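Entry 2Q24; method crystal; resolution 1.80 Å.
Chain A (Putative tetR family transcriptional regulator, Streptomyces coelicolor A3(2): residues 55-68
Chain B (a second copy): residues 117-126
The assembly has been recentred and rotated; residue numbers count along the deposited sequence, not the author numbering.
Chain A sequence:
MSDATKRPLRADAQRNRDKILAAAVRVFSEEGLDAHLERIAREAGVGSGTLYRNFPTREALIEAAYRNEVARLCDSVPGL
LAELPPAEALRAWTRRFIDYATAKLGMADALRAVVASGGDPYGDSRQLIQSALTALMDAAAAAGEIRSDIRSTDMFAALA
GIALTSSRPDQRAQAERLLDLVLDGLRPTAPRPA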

# COMPACT_ATOMS: atom_id res chain seq x y z
N PHE A 55 15.91 -8.15 7.13
CA PHE A 55 16.31 -7.22 6.05
C PHE A 55 17.75 -7.58 5.71
O PHE A 55 18.67 -7.00 6.28
CB PHE A 55 16.21 -5.77 6.55
CG PHE A 55 14.82 -5.41 7.04
CD1 PHE A 55 13.78 -5.28 6.14
CD2 PHE A 55 14.56 -5.26 8.41
CE1 PHE A 55 12.47 -5.00 6.58
CE2 PHE A 55 13.26 -4.98 8.85
CZ PHE A 55 12.22 -4.84 7.93
N PRO A 56 17.93 -8.58 4.85
CA PRO A 56 19.26 -9.15 4.60
C PRO A 56 20.25 -8.23 3.84
O PRO A 56 21.46 -8.43 3.91
CB PRO A 56 18.95 -10.41 3.79
CG PRO A 56 17.61 -10.21 3.19
CD PRO A 56 16.86 -9.25 4.08
N THR A 57 19.75 -7.22 3.13
CA THR A 57 20.66 -6.33 2.39
C THR A 57 20.33 -4.89 2.75
O THR A 57 19.20 -4.59 3.17
CB THR A 57 20.55 -6.49 0.86
OG1 THR A 57 19.25 -6.07 0.42
CG2 THR A 57 20.77 -7.93 0.42
N ARG A 58 21.29 -4.00 2.57
CA ARG A 58 21.00 -2.62 2.85
C ARG A 58 19.99 -2.06 1.89
O ARG A 58 19.18 -1.24 2.30
CB ARG A 58 22.27 -1.75 3.01
CG ARG A 58 23.00 -1.45 1.78
CD ARG A 58 24.21 -0.48 2.06
NE ARG A 58 25.01 -1.00 3.16
CZ ARG A 58 25.25 -0.37 4.31
NH1 ARG A 58 24.80 0.86 4.54
NH2 ARG A 58 25.96 -0.99 5.22
N GLU A 59 19.97 -2.53 0.64
CA GLU A 59 18.93 -2.06 -0.30
C GLU A 59 17.56 -2.52 0.14
O GLU A 59 16.60 -1.76 0.00
CB GLU A 59 19.16 -2.49 -1.76
CG GLU A 59 20.59 -2.37 -2.24
CD GLU A 59 21.44 -3.60 -1.86
OE1 GLU A 59 22.13 -3.50 -0.84
OE2 GLU A 59 21.41 -4.66 -2.58
N ALA A 60 17.45 -3.76 0.64
CA ALA A 60 16.13 -4.21 1.14
C ALA A 60 15.66 -3.35 2.30
O ALA A 60 14.48 -3.01 2.38
CB ALA A 60 16.14 -5.68 1.56
N LEU A 61 16.60 -3.01 3.20
CA LEU A 61 16.28 -2.19 4.36
C LEU A 61 15.81 -0.78 3.94
O LEU A 61 14.85 -0.26 4.49
CB LEU A 61 17.47 -2.09 5.31
CG LEU A 61 17.24 -1.29 6.60
CD1 LEU A 61 16.17 -1.97 7.43
CD2 LEU A 61 18.59 -1.33 7.35
N ILE A 62 16.52 -0.17 3.00
CA ILE A 62 16.18 1.16 2.49
C ILE A 62 14.78 1.13 1.90
O ILE A 62 13.92 2.00 2.22
CB ILE A 62 17.16 1.61 1.38
CG1 ILE A 62 18.50 1.95 2.01
CG2 ILE A 62 16.67 2.88 0.68
CD1 ILE A 62 19.69 1.89 1.02
N GLU A 63 14.57 0.16 1.00
CA GLU A 63 13.27 0.01 0.34
C GLU A 63 12.16 -0.24 1.38
O GLU A 63 11.05 0.33 1.28
CB GLU A 63 13.30 -1.10 -0.71
CG GLU A 63 11.87 -1.46 -1.18
CD GLU A 63 11.79 -2.52 -2.28
OE1 GLU A 63 12.30 -2.27 -3.39
OE2 GLU A 63 11.19 -3.59 -2.04
N ALA A 64 12.43 -1.08 2.38
CA ALA A 64 11.40 -1.38 3.41
C ALA A 64 11.05 -0.15 4.22
O ALA A 64 9.89 0.08 4.57
CB ALA A 64 11.85 -2.53 4.32
N ALA A 65 12.08 0.65 4.53
CA ALA A 65 11.87 1.87 5.30
C ALA A 65 11.01 2.86 4.51
O ALA A 65 10.08 3.49 5.07
CB ALA A 65 13.22 2.54 5.65
N TYR A 66 11.31 2.98 3.22
CA TYR A 66 10.52 3.85 2.37
C TYR A 66 9.06 3.34 2.31
O TYR A 66 8.10 4.12 2.50
CB TYR A 66 11.18 3.98 0.95
CG TYR A 66 10.26 4.80 0.07
CD1 TYR A 66 10.23 6.22 0.12
CD2 TYR A 66 9.36 4.14 -0.79
CE1 TYR A 66 9.30 6.93 -0.67
CE2 TYR A 66 8.42 4.86 -1.57
CZ TYR A 66 8.40 6.24 -1.48
OH TYR A 66 7.49 6.96 -2.27
N ARG A 67 8.90 2.05 2.03
CA ARG A 67 7.56 1.46 1.93
C ARG A 67 6.78 1.62 3.23
O ARG A 67 5.57 1.84 3.23
CB ARG A 67 7.71 -0.04 1.59
CG ARG A 67 8.13 -0.16 0.10
CD ARG A 67 8.42 -1.63 -0.33
NE ARG A 67 7.22 -2.50 -0.37
CZ ARG A 67 7.23 -3.78 -0.75
NH1 ARG A 67 8.38 -4.39 -1.04
NH2 ARG A 67 6.10 -4.47 -0.77
N ASN A 68 7.48 1.51 4.36
CA ASN A 68 6.81 1.68 5.66
C ASN A 68 6.34 3.13 5.91
O ASN A 68 5.26 3.35 6.54
CB ASN A 68 7.79 1.24 6.78
CG ASN A 68 7.20 1.36 8.18
OD1 ASN A 68 7.60 2.22 8.97
ND2 ASN A 68 6.25 0.49 8.49
N SER B 117 16.81 -14.35 -3.27
CA SER B 117 17.77 -13.43 -3.88
C SER B 117 17.96 -12.16 -3.04
O SER B 117 18.65 -11.22 -3.45
CB SER B 117 17.34 -13.02 -5.31
OG SER B 117 18.13 -13.67 -6.30
N GLY B 118 17.34 -12.15 -1.86
CA GLY B 118 17.56 -11.10 -0.87
C GLY B 118 16.57 -9.94 -0.96
O GLY B 118 16.79 -8.91 -0.34
N GLY B 119 15.51 -10.13 -1.74
CA GLY B 119 14.49 -9.09 -1.91
C GLY B 119 13.29 -9.37 -1.02
O GLY B 119 13.20 -10.41 -0.36
N ASP B 120 12.34 -8.44 -0.99
CA ASP B 120 11.19 -8.59 -0.08
C ASP B 120 9.95 -8.09 -0.75
O ASP B 120 9.71 -6.88 -0.80
CB ASP B 120 11.41 -7.86 1.27
CG ASP B 120 10.10 -7.73 2.09
OD1 ASP B 120 9.26 -8.67 2.08
OD2 ASP B 120 9.91 -6.68 2.73
N PRO B 121 9.17 -9.02 -1.33
CA PRO B 121 7.99 -8.63 -2.08
C PRO B 121 6.90 -8.03 -1.18
O PRO B 121 6.10 -7.26 -1.67
CB PRO B 121 7.49 -9.93 -2.70
CG PRO B 121 8.17 -11.02 -1.98
CD PRO B 121 9.37 -10.49 -1.29
N TYR B 122 6.92 -8.36 0.11
CA TYR B 122 5.72 -8.20 0.97
C TYR B 122 5.63 -6.85 1.59
O TYR B 122 4.53 -6.29 1.69
CB TYR B 122 5.69 -9.25 2.09
CG TYR B 122 5.71 -10.65 1.54
CD1 TYR B 122 4.64 -11.12 0.77
CD2 TYR B 122 6.82 -11.47 1.72
CE1 TYR B 122 4.64 -12.41 0.23
CE2 TYR B 122 6.84 -12.77 1.16
CZ TYR B 122 5.74 -13.21 0.43
OH TYR B 122 5.72 -14.47 -0.12
N GLY B 123 6.77 -6.33 2.05
CA GLY B 123 6.78 -4.98 2.64
C GLY B 123 5.67 -4.85 3.68
O GLY B 123 5.54 -5.71 4.57
N ASP B 124 4.90 -3.76 3.57
CA ASP B 124 3.80 -3.46 4.50
C ASP B 124 2.47 -3.93 3.92
O ASP B 124 1.43 -3.37 4.27
CB ASP B 124 3.78 -1.95 4.83
CG ASP B 124 4.78 -1.59 6.01
OD1 ASP B 124 4.34 -1.19 7.11
OD2 ASP B 124 5.97 -1.76 5.86
N SER B 125 2.50 -4.89 2.98
CA SER B 125 1.21 -5.35 2.34
C SER B 125 0.10 -5.74 3.34
O SER B 125 -1.06 -5.37 3.15
CB SER B 125 1.40 -6.50 1.32
OG SER B 125 2.37 -6.12 0.38
N ARG B 126 0.46 -6.50 4.37
CA ARG B 126 -0.52 -6.93 5.34
C ARG B 126 -1.19 -5.70 5.97
O ARG B 126 -2.40 -5.66 6.13
CB ARG B 126 0.10 -7.86 6.40
CG ARG B 126 -0.93 -8.39 7.42
CD ARG B 126 -0.22 -9.10 8.57
O HOH W 1 18.04 -6.85 -1.87
O HOH W 2 10.30 -4.05 1.26
O HOH W 3 12.98 -5.94 -1.92
O HOH W 4 8.11 -2.22 4.40
O HOH W 5 4.57 -2.13 1.07
O HOH W 6 3.10 -3.70 -0.75

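Arg A67 is the centre of this contact between the two copies, with 94 Å² of its surface covered by the chain B segment. Its CA-to-CB bond points toward that segment, and the extended chi2 and chi4 with a p chi3 carry the guanidinium to the backbone carbonyls of Asp B120 and Pro B121. Arg A67 NH2 donates to Pro B121 O at 2.9 Å in an almost linear hydrogen bond (178°), whereas the bond from Arg A67 NH1 to Asp B120 O, although short at 2.8 Å, is weak because its angle closes to 129°. Both carbonyl oxygens lie at the edge of the guanidinium, near its plane, where its N-H groups point. Gly B123 N instead sits over one face, 3.4 Å from Arg A67 NH2; both atoms are donors, so this is packing and not a hydrogen bond. An ideal CB on Gly B123 would fall 2.4 Å from Arg A67 CZ, so the absence of a side chain here makes room for the arginine, and the positive phi of this residue also favours glycine.

Glu A63, one turn earlier, forms a salt bridge through OE2 to Arg A67 NH1 at 3.1 Å. Glu A63 OE2 also accepts from water 3 (3.0 Å), which in turn accepts from Asp B120 N (2.7 Å), extending the polar network across the contact. Water 5 accepts from both Arg A67 NE and Asp B124 N, each at 3.0 Å.

Asp B124 loses 69 Å² to chain A. It occupies an N-cap position, but its carboxylate makes no capping bond. Asn A68 ND2 donates to Asp B124 OD1 at 2.9 Å and, in a weak bond, to Asp B124 OD2 at 3.5 Å. Water 4 links Asp B124 OD2 (2.6 Å) to Ala A64 O (2.9 Å), donating to both.

Asp B120 has 58 Å² covered. Its side chain accepts bonds within its own loop: Asp B120 OD1 from Tyr B122 N at 3.1 Å and Asp B120 OD2 from Gly B123 N at 3.2 Å. These bonds reach into the type II' turn from Tyr B122 to Ser B125. Water 2 donates to Asp B120 OD2 (3.0 Å) and, weakly, to Glu A63 OE2 (3.4 Å).

At the other end, Gly B118 meets the start of the chain A helix. Gly B118 O lies 3.8 Å from Ala A60 CB, and water 1 joins Gly B118 O (2.9 Å) to Thr A57 OG1 (2.7 Å), which also caps the helix by accepting from Ala A60 N at 2.9 Å.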